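Local coordinates for antiterminator Q protein (Enterobacteria phage SfI, PDB 6JNY) that acts as a phage transcription antiterminator, probably by modifying RNA polymerase so that it reads through terminators, at residues Ile97-Arg108 with Gln119-Val130. Numbering follows the deposited sequence.
Sequences IASYYHRVARPR and QKPSLATCRREV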
# COMPACT_ATOMS: atom_id res chain seq x y z
N ILE A 97 7.38 -5.93 7.66
CA ILE A 97 6.27 -5.06 8.03
C ILE A 97 5.45 -5.69 9.16
O ILE A 97 5.07 -5.00 10.12
CB ILE A 97 5.39 -4.80 6.79
CG1 ILE A 97 6.19 -4.08 5.71
CG2 ILE A 97 4.13 -4.04 7.19
CD1 ILE A 97 5.48 -4.09 4.36
N ALA A 98 5.21 -6.99 9.07
CA ALA A 98 4.42 -7.66 10.11
C ALA A 98 5.15 -7.68 11.45
O ALA A 98 4.50 -7.57 12.49
CB ALA A 98 4.06 -9.07 9.67
N SER A 99 6.47 -7.80 11.43
CA SER A 99 7.22 -7.79 12.69
C SER A 99 7.02 -6.49 13.44
O SER A 99 6.83 -6.49 14.66
CB SER A 99 8.70 -8.03 12.41
OG SER A 99 9.45 -7.99 13.62
N TYR A 100 7.07 -5.36 12.73
CA TYR A 100 6.86 -4.07 13.38
C TYR A 100 5.40 -3.88 13.78
O TYR A 100 5.11 -3.34 14.85
CB TYR A 100 7.31 -2.92 12.48
CG TYR A 100 7.21 -1.59 13.19
CD1 TYR A 100 6.18 -0.71 12.91
CD2 TYR A 100 8.13 -1.25 14.18
CE1 TYR A 100 6.08 0.50 13.57
CE2 TYR A 100 8.03 -0.04 14.85
CZ TYR A 100 7.00 0.83 14.54
OH TYR A 100 6.90 2.03 15.20
N TYR A 101 4.48 -4.29 12.90
CA TYR A 101 3.05 -4.27 13.19
C TYR A 101 2.75 -5.04 14.47
O TYR A 101 2.00 -4.57 15.33
CB TYR A 101 2.36 -4.92 11.98
CG TYR A 101 0.84 -4.98 11.89
CD1 TYR A 101 0.18 -4.30 10.89
CD2 TYR A 101 0.10 -5.81 12.72
CE1 TYR A 101 -1.19 -4.39 10.75
CE2 TYR A 101 -1.28 -5.90 12.59
CZ TYR A 101 -1.92 -5.18 11.61
OH TYR A 101 -3.29 -5.27 11.46
N HIS A 102 3.35 -6.22 14.61
CA HIS A 102 3.20 -7.01 15.83
C HIS A 102 3.84 -6.33 17.04
O HIS A 102 3.26 -6.32 18.13
CB HIS A 102 3.83 -8.38 15.60
CG HIS A 102 3.88 -9.24 16.81
ND1 HIS A 102 5.05 -9.46 17.52
CD2 HIS A 102 2.92 -9.96 17.44
CE1 HIS A 102 4.80 -10.27 18.54
NE2 HIS A 102 3.52 -10.58 18.52
N ARG A 103 5.03 -5.75 16.85
CA ARG A 103 5.75 -5.11 17.95
C ARG A 103 4.94 -3.99 18.60
O ARG A 103 4.98 -3.82 19.82
CB ARG A 103 7.10 -4.59 17.45
CG ARG A 103 8.03 -4.07 18.53
CD ARG A 103 9.14 -3.21 17.93
NE ARG A 103 10.04 -3.97 17.07
CZ ARG A 103 11.22 -4.44 17.45
NH1 ARG A 103 11.64 -4.24 18.69
NH2 ARG A 103 11.99 -5.12 16.61
N VAL A 104 4.21 -3.21 17.80
CA VAL A 104 3.51 -2.04 18.32
C VAL A 104 2.01 -2.28 18.49
O VAL A 104 1.26 -1.34 18.77
CB VAL A 104 3.79 -0.77 17.49
CG1 VAL A 104 5.28 -0.48 17.47
CG2 VAL A 104 3.24 -0.91 16.07
N ALA A 105 1.55 -3.52 18.34
CA ALA A 105 0.12 -3.80 18.32
C ALA A 105 -0.51 -3.52 19.69
O ALA A 105 0.10 -3.75 20.73
CB ALA A 105 -0.12 -5.26 17.93
N ARG A 106 -1.75 -3.02 19.66
CA ARG A 106 -2.53 -2.71 20.85
C ARG A 106 -3.25 -3.94 21.36
O ARG A 106 -3.49 -4.90 20.61
CB ARG A 106 -3.55 -1.62 20.52
CG ARG A 106 -2.93 -0.27 20.22
CD ARG A 106 -2.06 0.18 21.39
NE ARG A 106 -2.44 1.49 21.90
CZ ARG A 106 -1.57 2.40 22.33
NH1 ARG A 106 -0.27 2.15 22.30
NH2 ARG A 106 -2.01 3.57 22.78
N PRO A 107 -3.62 -3.97 22.64
CA PRO A 107 -4.46 -5.06 23.14
C PRO A 107 -5.79 -5.05 22.42
O PRO A 107 -6.36 -3.99 22.14
CB PRO A 107 -4.64 -4.72 24.63
CG PRO A 107 -3.62 -3.69 24.95
CD PRO A 107 -3.32 -2.97 23.69
N ARG A 108 -6.30 -6.25 22.11
CA ARG A 108 -7.55 -6.39 21.39
C ARG A 108 -8.51 -7.25 22.19
O ARG A 108 -8.09 -8.11 22.97
CB ARG A 108 -7.37 -7.13 20.07
CG ARG A 108 -6.41 -6.52 19.11
CD ARG A 108 -6.33 -7.42 17.90
NE ARG A 108 -5.51 -6.83 16.86
CZ ARG A 108 -5.35 -7.35 15.66
NH1 ARG A 108 -5.95 -8.49 15.34
NH2 ARG A 108 -4.57 -6.74 14.78
N GLN A 119 -6.05 -9.49 24.67
CA GLN A 119 -4.73 -10.01 24.37
C GLN A 119 -4.21 -9.29 23.13
O GLN A 119 -4.98 -8.93 22.24
CB GLN A 119 -4.81 -11.51 24.11
CG GLN A 119 -3.49 -12.26 24.11
CD GLN A 119 -3.71 -13.76 24.05
OE1 GLN A 119 -4.60 -14.24 23.36
NE2 GLN A 119 -2.89 -14.50 24.80
N LYS A 120 -2.89 -9.08 23.08
CA LYS A 120 -2.29 -8.57 21.86
C LYS A 120 -2.25 -9.67 20.80
O LYS A 120 -2.16 -10.86 21.13
CB LYS A 120 -0.88 -8.06 22.14
CG LYS A 120 -0.86 -6.67 22.77
CD LYS A 120 0.55 -6.18 23.01
CE LYS A 120 0.53 -4.94 23.90
NZ LYS A 120 1.88 -4.34 24.07
N PRO A 121 -2.35 -9.31 19.52
CA PRO A 121 -2.40 -10.34 18.48
C PRO A 121 -1.08 -11.07 18.33
O PRO A 121 0.00 -10.51 18.56
CB PRO A 121 -2.74 -9.53 17.21
CG PRO A 121 -2.24 -8.18 17.49
CD PRO A 121 -2.45 -7.95 18.97
N SER A 122 -1.18 -12.34 17.95
CA SER A 122 -0.00 -13.15 17.69
C SER A 122 0.73 -12.64 16.45
O SER A 122 0.20 -11.86 15.66
CB SER A 122 -0.40 -14.61 17.49
OG SER A 122 -1.06 -14.81 16.25
N LEU A 123 1.98 -13.09 16.29
CA LEU A 123 2.73 -12.73 15.09
C LEU A 123 2.09 -13.35 13.86
O LEU A 123 2.04 -12.72 12.80
CB LEU A 123 4.19 -13.16 15.24
CG LEU A 123 5.14 -12.80 14.09
CD1 LEU A 123 5.28 -11.29 13.94
CD2 LEU A 123 6.51 -13.44 14.34
N ALA A 124 1.59 -14.59 13.97
CA ALA A 124 0.91 -15.21 12.84
C ALA A 124 -0.30 -14.40 12.41
O ALA A 124 -0.57 -14.25 11.21
CB ALA A 124 0.50 -16.64 13.21
N THR A 125 -1.05 -13.87 13.38
CA THR A 125 -2.20 -13.04 13.06
C THR A 125 -1.77 -11.75 12.37
O THR A 125 -2.39 -11.33 11.39
CB THR A 125 -2.98 -12.71 14.34
OG1 THR A 125 -3.53 -13.92 14.87
CG2 THR A 125 -4.11 -11.72 14.05
N CYS A 126 -0.70 -11.12 12.86
CA CYS A 126 -0.24 -9.88 12.25
C CYS A 126 0.26 -10.12 10.83
O CYS A 126 0.03 -9.29 9.94
CB CYS A 126 0.85 -9.26 13.12
SG CYS A 126 0.20 -8.65 14.70
N ARG A 127 0.93 -11.25 10.58
CA ARG A 127 1.36 -11.56 9.22
C ARG A 127 0.16 -11.71 8.28
O ARG A 127 0.19 -11.21 7.15
CB ARG A 127 2.18 -12.85 9.21
CG ARG A 127 3.56 -12.68 9.75
CD ARG A 127 4.21 -14.02 9.96
NE ARG A 127 5.59 -13.85 10.37
CZ ARG A 127 6.36 -14.82 10.84
NH1 ARG A 127 5.88 -16.05 10.96
NH2 ARG A 127 7.61 -14.56 11.19
N ARG A 128 -0.88 -12.41 8.73
CA ARG A 128 -2.07 -12.57 7.90
C ARG A 128 -2.73 -11.22 7.63
O ARG A 128 -3.14 -10.94 6.49
CB ARG A 128 -3.06 -13.52 8.58
CG ARG A 128 -4.32 -13.73 7.76
CD ARG A 128 -5.32 -14.67 8.42
NE ARG A 128 -5.57 -14.35 9.82
CZ ARG A 128 -6.40 -13.40 10.24
NH1 ARG A 128 -7.05 -12.64 9.36
NH2 ARG A 128 -6.57 -13.19 11.54
N GLU A 129 -2.82 -10.36 8.65
CA GLU A 129 -3.45 -9.06 8.46
C GLU A 129 -2.66 -8.18 7.50
O GLU A 129 -3.26 -7.47 6.69
CB GLU A 129 -3.67 -8.37 9.81
CG GLU A 129 -4.81 -9.02 10.59
CD GLU A 129 -4.98 -8.47 11.99
OE1 GLU A 129 -4.24 -7.55 12.37
OE2 GLU A 129 -5.88 -8.98 12.70
N VAL A 130 -1.33 -8.21 7.56
CA VAL A 130 -0.56 -7.41 6.61
C VAL A 130 -0.81 -7.88 5.18
O VAL A 130 -1.00 -7.07 4.27
CB VAL A 130 0.94 -7.42 6.97
CG1 VAL A 130 1.78 -6.91 5.79
CG2 VAL A 130 1.17 -6.59 8.22
O HOH W 1 1.29 -8.06 19.52
O HOH W 2 2.72 -3.59 21.71
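Arg108 and Glu129 meet head-on in a two-pronged salt bridge: NH2 of Arg108 lies 2.6 Å from OE1 of Glu129, and NH1 of Arg108 lies 2.7 Å from OE2 of Glu129. Guanidinium and carboxylate planes differ by only 12°, and both oxygens use their syn lone pairs. Tyr101 OH donates to Glu129 OE1 at 2.6 Å, on the anti side and tilted 28° from the carboxylate plane, so two donors share this oxygen; Lys79 adds a further hydrogen bond to that hydroxyl. The extended Arg108 chain crosses Pro121 at about a right angle, and Pro121 CG sits 3.5 Å above one guanidinium face, toward its rim.

Topologically, the beta hairpin 108-119 links helix 94-103 to helix 123-155 in this HTH-clan protein, and its position after helix 94-103 recalls the wing of winged helix-turn-helix folds. The hairpin base closes through a hydrogen-bonded antiparallel pair, Arg108 with Gln119, while the short helix segments run at 123° to each other.

Apolar packing brings Ala98 CB against Arg127 CG, and Val130 CG2 to the Tyr101 ring at CD1. A CH-pi contact places Leu123 CB 4.1 Å from the centroid of the His102 ring, over its face. In a sulfur-aromatic contact, Cys126 SG approaches the Tyr101 ring edge, 3.5 Å from Tyr101 CD2.

Two waters bridge residues 102-105 to 120-121: one donates to His102 O and Pro121 O; the other donates to Arg103 O and Ala105 O and accepts from Lys120 NZ.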